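Local coordinates for protein TRAP dicarboxylate transporter, DctP subunit (Sulfurospirillum deleyianum, PDB 4OVS) that binds succinate in the periplasm and probably delivers it to a TRAP-type transporter, at residues Gln68-Gly73 / Leu81-Ile86; Glu74-Leu79 / Ser92-Leu97. One frame throughout, in Å; residues are numbered along the deposited sequence.

In the fold
Both contacts are built around the short helix 75-81, which links strand 59-64 to strand 86-87 in the mixed sheet of this family 7 solute-binding protein. Their segments alternate along the chain: 68-73, 74-79, 81-86, then 92-97. Interaction 1 joins the loops before and after the helix, whereas interaction 2 joins the helix itself to the loop following strand 86-87. The centres of the two contacts lie about 10 Å apart, and the contacts touch directly: the ring of Y70 packs on A78, A84 on L79, and D72 OD1 forms a salt bridge with K93 NZ 3.0 Å away. Through this last pair, the loop before the helix reaches the succinate site, to which K93 belongs.

Interaction 1 of 2, residues Gln68-Gly73 / Leu81-Ile86; sequences QLYGDG and LGNAHI
Y70 leans across from the loop before helix 75-81 to N83 and A84, just beyond the Schellman motif that ends the helix at G82. G82 has a positive phi of 83°, and two backbone bonds run back into the last turn. In Y70, CB already points toward 81-86, and with CG anti to the carbonyl carbon (chi1 -60°) the ring reaches toward N83 and A84. Along one side of the ring, CD2 and then CE2 run past the methyl of A84, whose CB is 4.0 Å from Y70 CD2. That methyl approaches obliquely. At the ring edge, near its plane, N83 O lies 3.9 Å from Y70 CE2. T31 of strand 26-31 and A78 of the helix each touch both Y70 and A84, which sets the tyrosine against sheet and helix. L69 adds a peripheral touch, its CD2 lying 4.4 Å from N83 O. At the tip, Y70 OH presses on N83 CB at 3.3 Å, the ring and the asparagine amide being inclined by 29°. A water shares a hydrogen bond with Y70 OH (3.0 Å) and donates a weak one to N83 O at 3.5 Å.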
loop_
_atom_site.group_PDB
_atom_site.type_symbol
_atom_site.label_atom_id
_atom_site.label_comp_id
_atom_site.label_asym_id
_atom_site.label_seq_id
_atom_site.Cartn_x
_atom_site.Cartn_y
_atom_site.Cartn_z
ATOM N N GLN A 68 16.403 -0.141 0.905
ATOM C CA GLN A 68 17.848 -0.095 0.872
ATOM C C GLN A 68 18.364 1.226 1.269
ATOM O O GLN A 68 19.382 1.290 1.939
ATOM C CB GLN A 68 18.415 -0.418 -0.503
ATOM C CG GLN A 68 18.436 -1.879 -0.740
ATOM C CD GLN A 68 18.935 -2.251 -2.100
ATOM O OE1 GLN A 68 19.048 -1.421 -2.973
ATOM N NE2 GLN A 68 19.294 -3.507 -2.262
ATOM N N LEU A 69 17.680 2.295 0.863
ATOM C CA LEU A 69 18.121 3.632 1.265
ATOM C C LEU A 69 17.393 4.129 2.514
ATOM O O LEU A 69 18.027 4.571 3.462
ATOM C CB LEU A 69 17.928 4.582 0.104
ATOM C CG LEU A 69 18.717 5.865 0.178
ATOM C CD1 LEU A 69 20.204 5.559 0.040
ATOM C CD2 LEU A 69 18.190 6.850 -0.888
ATOM N N TYR A 70 16.067 4.040 2.508
ATOM C CA TYR A 70 15.214 4.476 3.645
ATOM C C TYR A 70 13.987 3.582 3.741
ATOM O O TYR A 70 13.418 3.145 2.711
ATOM C CB TYR A 70 14.706 5.933 3.491
ATOM C CG TYR A 70 15.794 6.941 3.395
ATOM C CD1 TYR A 70 16.518 7.309 4.501
ATOM C CD2 TYR A 70 16.092 7.542 2.188
ATOM C CE1 TYR A 70 17.532 8.202 4.411
ATOM C CE2 TYR A 70 17.107 8.435 2.086
ATOM C CZ TYR A 70 17.822 8.779 3.212
ATOM O OH TYR A 70 18.848 9.694 3.145
ATOM N N GLY A 71 13.604 3.284 4.985
ATOM C CA GLY A 71 12.413 2.529 5.290
ATOM C C GLY A 71 11.203 3.359 5.665
ATOM O O GLY A 71 11.252 4.566 5.593
ATOM N N ASP A 72 10.131 2.688 6.094
ATOM C CA ASP A 72 8.855 3.335 6.401
ATOM C C ASP A 72 9.060 4.516 7.331
ATOM O O ASP A 72 8.400 5.579 7.218
ATOM C CB ASP A 72 7.927 2.346 7.121
ATOM C CG ASP A 72 7.170 1.417 6.170
ATOM O OD1 ASP A 72 7.116 1.684 4.944
ATOM O OD2 ASP A 72 6.595 0.416 6.676
ATOM N N GLY A 73 9.952 4.302 8.289
ATOM C CA GLY A 73 10.111 5.230 9.396
ATOM C C GLY A 73 11.002 6.408 9.096
ATOM O O GLY A 73 11.079 7.338 9.896
ATOM N N LEU A 81 13.968 16.764 3.761
ATOM C CA LEU A 81 15.326 17.315 3.773
ATOM C C LEU A 81 15.985 17.287 2.390
ATOM O O LEU A 81 17.038 17.888 2.202
ATOM C CB LEU A 81 16.211 16.527 4.744
ATOM C CG LEU A 81 16.088 16.808 6.237
ATOM C CD1 LEU A 81 14.662 16.784 6.678
ATOM C CD2 LEU A 81 16.875 15.791 7.046
ATOM N N GLY A 82 15.383 16.576 1.439
ATOM C CA GLY A 82 15.953 16.422 0.097
ATOM C C GLY A 82 17.008 15.338 -0.075
ATOM O O GLY A 82 17.701 15.250 -1.101
ATOM N N ASN A 83 17.158 14.515 0.943
ATOM C CA ASN A 83 18.053 13.338 0.876
ATOM C C ASN A 83 17.470 12.183 0.032
ATOM O O ASN A 83 18.168 11.260 -0.390
ATOM C CB ASN A 83 18.359 12.880 2.289
ATOM C CG ASN A 83 19.070 13.943 3.079
ATOM O OD1 ASN A 83 19.952 14.611 2.560
ATOM N ND2 ASN A 83 18.671 14.129 4.324
ATOM N N ALA A 84 16.180 12.239 -0.203
ATOM C CA ALA A 84 15.559 11.386 -1.198
ATOM C C ALA A 84 14.610 12.311 -1.937
ATOM O O ALA A 84 14.232 13.366 -1.419
ATOM C CB ALA A 84 14.829 10.227 -0.534
ATOM N N HIS A 85 14.249 11.932 -3.152
ATOM C CA HIS A 85 13.563 12.827 -4.043
ATOM C C HIS A 85 12.159 12.385 -4.361
ATOM O O HIS A 85 11.265 13.203 -4.494
ATOM C CB HIS A 85 14.390 12.933 -5.315
ATOM C CG HIS A 85 15.795 13.355 -5.059
ATOM N ND1 HIS A 85 16.843 13.016 -5.881
ATOM C CD2 HIS A 85 16.321 14.130 -4.081
ATOM C CE1 HIS A 85 17.957 13.568 -5.428
ATOM N NE2 HIS A 85 17.663 14.253 -4.341
ATOM N N ILE A 86 11.972 11.083 -4.525
ATOM C CA ILE A 86 10.689 10.532 -4.965
ATOM C C ILE A 86 10.375 9.293 -4.146
ATOM O O ILE A 86 11.239 8.453 -3.899
ATOM C CB ILE A 86 10.679 10.219 -6.487
ATOM C CG1 ILE A 86 10.927 11.487 -7.283
ATOM C CG2 ILE A 86 9.326 9.684 -6.920
ATOM C CD1 ILE A 86 10.861 11.366 -8.742
HETATM O O HOH W 1 20.894 9.615 1.018
#

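Interaction 2 of 2, residues Glu74-Leu79 / Ser92-Leu97; sequences EEMKAL and SKFTSL
The terminal methyl of M76, a selenomethionine, rests at once against a backbone carbonyl and an aromatic ring: its CE lies only 3.3 Å from K93 O while also covering F94. The side chain leaves helix 75-81 with CG anti to the carbonyl carbon, then bends at chi2 (-64°) and chi3 (-146°), which brings CE over one face of the phenyl. CE stands 3.8 Å above the ring plane, displaced toward the rim, in a CH-pi contact; the selenium is farther out, with M76 SE 5.4 Å from the F94 ring centroid in an oblique Met-aromatic contact. The M76 and F94 side chains cross at about a right angle. L97 closes in, its CD1 4.2 Å from M76 CE, and I239 of strand 233-241 touches both M76 and F94. The 92-97 loop is tightened by T95, whose OG1 and N both donate to S92 O from the same face of the carbonyl, the OG1 bond to S92 O measuring 2.9 Å. K93 sends its CB toward the helix but turns its ammonium away, to D72 and to a bound succinate. M76 thus packs on the backbone of K93, a lysine of the succinate site in this solute-binding protein.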
loop_
_atom_site.group_PDB
_atom_site.type_symbol
_atom_site.label_atom_id
_atom_site.label_comp_id
_atom_site.label_asym_id
_atom_site.label_seq_id
_atom_site.Cartn_x
_atom_site.Cartn_y
_atom_site.Cartn_z
ATOM N N GLU A 74 11.704 6.355 7.967
ATOM C CA GLU A 74 12.700 7.357 7.633
ATOM C C GLU A 74 12.436 8.089 6.314
ATOM O O GLU A 74 12.973 9.178 6.112
ATOM C CB GLU A 74 14.103 6.752 7.626
ATOM C CG GLU A 74 14.480 5.990 8.898
ATOM C CD GLU A 74 14.112 4.523 8.817
ATOM O OE1 GLU A 74 14.219 3.946 7.710
ATOM O OE2 GLU A 74 13.697 3.944 9.840
ATOM N N GLU A 75 11.578 7.550 5.445
ATOM C CA GLU A 75 11.454 8.123 4.096
ATOM C C GLU A 75 10.872 9.529 4.097
ATOM O O GLU A 75 11.232 10.331 3.257
ATOM C CB GLU A 75 10.672 7.209 3.117
ATOM C CG GLU A 75 9.277 6.895 3.556
ATOM C CD GLU A 75 8.546 5.960 2.620
ATOM O OE1 GLU A 75 9.060 5.668 1.494
ATOM O OE2 GLU A 75 7.457 5.515 3.024
HETATM N N MSE A 76 9.953 9.826 4.993
HETATM C CA MSE A 76 9.273 11.106 4.910
HETATM C C MSE A 76 10.243 12.271 5.198
HETATM O O MSE A 76 10.366 13.226 4.409
HETATM C CB MSE A 76 8.089 11.144 5.874
HETATM C CG MSE A 76 7.006 10.151 5.547
HETATM SE SE MSE A 76 6.118 10.498 3.781
HETATM C CE MSE A 76 4.335 9.898 4.262
ATOM N N LYS A 77 10.920 12.188 6.333
ATOM C CA LYS A 77 11.893 13.193 6.720
ATOM C C LYS A 77 12.915 13.324 5.598
ATOM O O LYS A 77 13.363 14.400 5.262
ATOM C CB LYS A 77 12.606 12.736 8.007
ATOM C CG LYS A 77 13.838 13.557 8.376
ATOM C CD LYS A 77 15.001 12.706 8.893
ATOM C CE LYS A 77 15.903 13.540 9.853
ATOM N NZ LYS A 77 16.809 12.724 10.740
ATOM N N ALA A 78 13.298 12.185 5.033
ATOM C CA ALA A 78 14.282 12.174 3.975
ATOM C C ALA A 78 13.827 13.046 2.837
ATOM O O ALA A 78 14.613 13.747 2.259
ATOM C CB ALA A 78 14.511 10.724 3.470
ATOM N N LEU A 79 12.551 12.958 2.482
ATOM C CA LEU A 79 12.012 13.777 1.413
ATOM C C LEU A 79 11.976 15.244 1.875
ATOM O O LEU A 79 12.387 16.138 1.151
ATOM C CB LEU A 79 10.618 13.274 0.986
ATOM C CG LEU A 79 10.555 12.489 -0.348
ATOM C CD1 LEU A 79 11.511 11.360 -0.351
ATOM C CD2 LEU A 79 9.156 11.977 -0.632
ATOM N N SER A 92 -1.754 4.524 4.317
ATOM C CA SER A 92 -1.580 4.471 5.788
ATOM C C SER A 92 -0.382 5.284 6.262
ATOM O O SER A 92 -0.373 5.800 7.375
ATOM C CB SER A 92 -1.343 3.026 6.273
ATOM O OG SER A 92 -2.472 2.182 6.080
ATOM N N LYS A 93 0.638 5.367 5.421
ATOM C CA LYS A 93 1.882 5.997 5.767
ATOM C C LYS A 93 1.714 7.524 5.875
ATOM O O LYS A 93 2.527 8.184 6.485
ATOM C CB LYS A 93 2.951 5.643 4.735
ATOM C CG LYS A 93 3.166 4.156 4.504
ATOM C CD LYS A 93 3.913 3.460 5.626
ATOM C CE LYS A 93 3.611 1.953 5.666
ATOM N NZ LYS A 93 4.196 1.170 4.562
ATOM N N PHE A 94 0.638 8.062 5.307
ATOM C CA PHE A 94 0.340 9.496 5.362
ATOM C C PHE A 94 -0.548 9.904 6.537
ATOM O O PHE A 94 -0.788 11.095 6.774
ATOM C CB PHE A 94 -0.395 9.931 4.082
ATOM C CG PHE A 94 0.462 9.901 2.825
ATOM C CD1 PHE A 94 1.219 11.005 2.452
ATOM C CD2 PHE A 94 0.491 8.777 2.016
ATOM C CE1 PHE A 94 1.980 10.996 1.315
ATOM C CE2 PHE A 94 1.267 8.757 0.855
ATOM C CZ PHE A 94 2.007 9.854 0.508
ATOM N N THR A 95 -1.068 8.931 7.265
ATOM C CA THR A 95 -2.171 9.232 8.172
ATOM C C THR A 95 -1.801 10.067 9.401
ATOM O O THR A 95 -2.683 10.622 10.032
ATOM C CB THR A 95 -2.959 7.955 8.569
ATOM O OG1 THR A 95 -2.145 7.070 9.359
ATOM C CG2 THR A 95 -3.465 7.228 7.290
ATOM N N SER A 96 -0.518 10.185 9.731
ATOM C CA SER A 96 -0.140 11.109 10.789
ATOM C C SER A 96 -0.089 12.569 10.295
ATOM O O SER A 96 -0.405 13.455 11.052
ATOM C CB SER A 96 1.181 10.718 11.454
ATOM O OG SER A 96 2.287 10.840 10.574
ATOM N N LEU A 97 0.311 12.805 9.042
ATOM C CA LEU A 97 0.334 14.133 8.423
ATOM C C LEU A 97 -1.049 14.555 7.975
ATOM O O LEU A 97 -1.427 15.728 8.085
ATOM C CB LEU A 97 1.231 14.104 7.174
ATOM C CG LEU A 97 2.623 13.583 7.500
ATOM C CD1 LEU A 97 3.503 13.507 6.266
ATOM C CD2 LEU A 97 3.261 14.441 8.564
#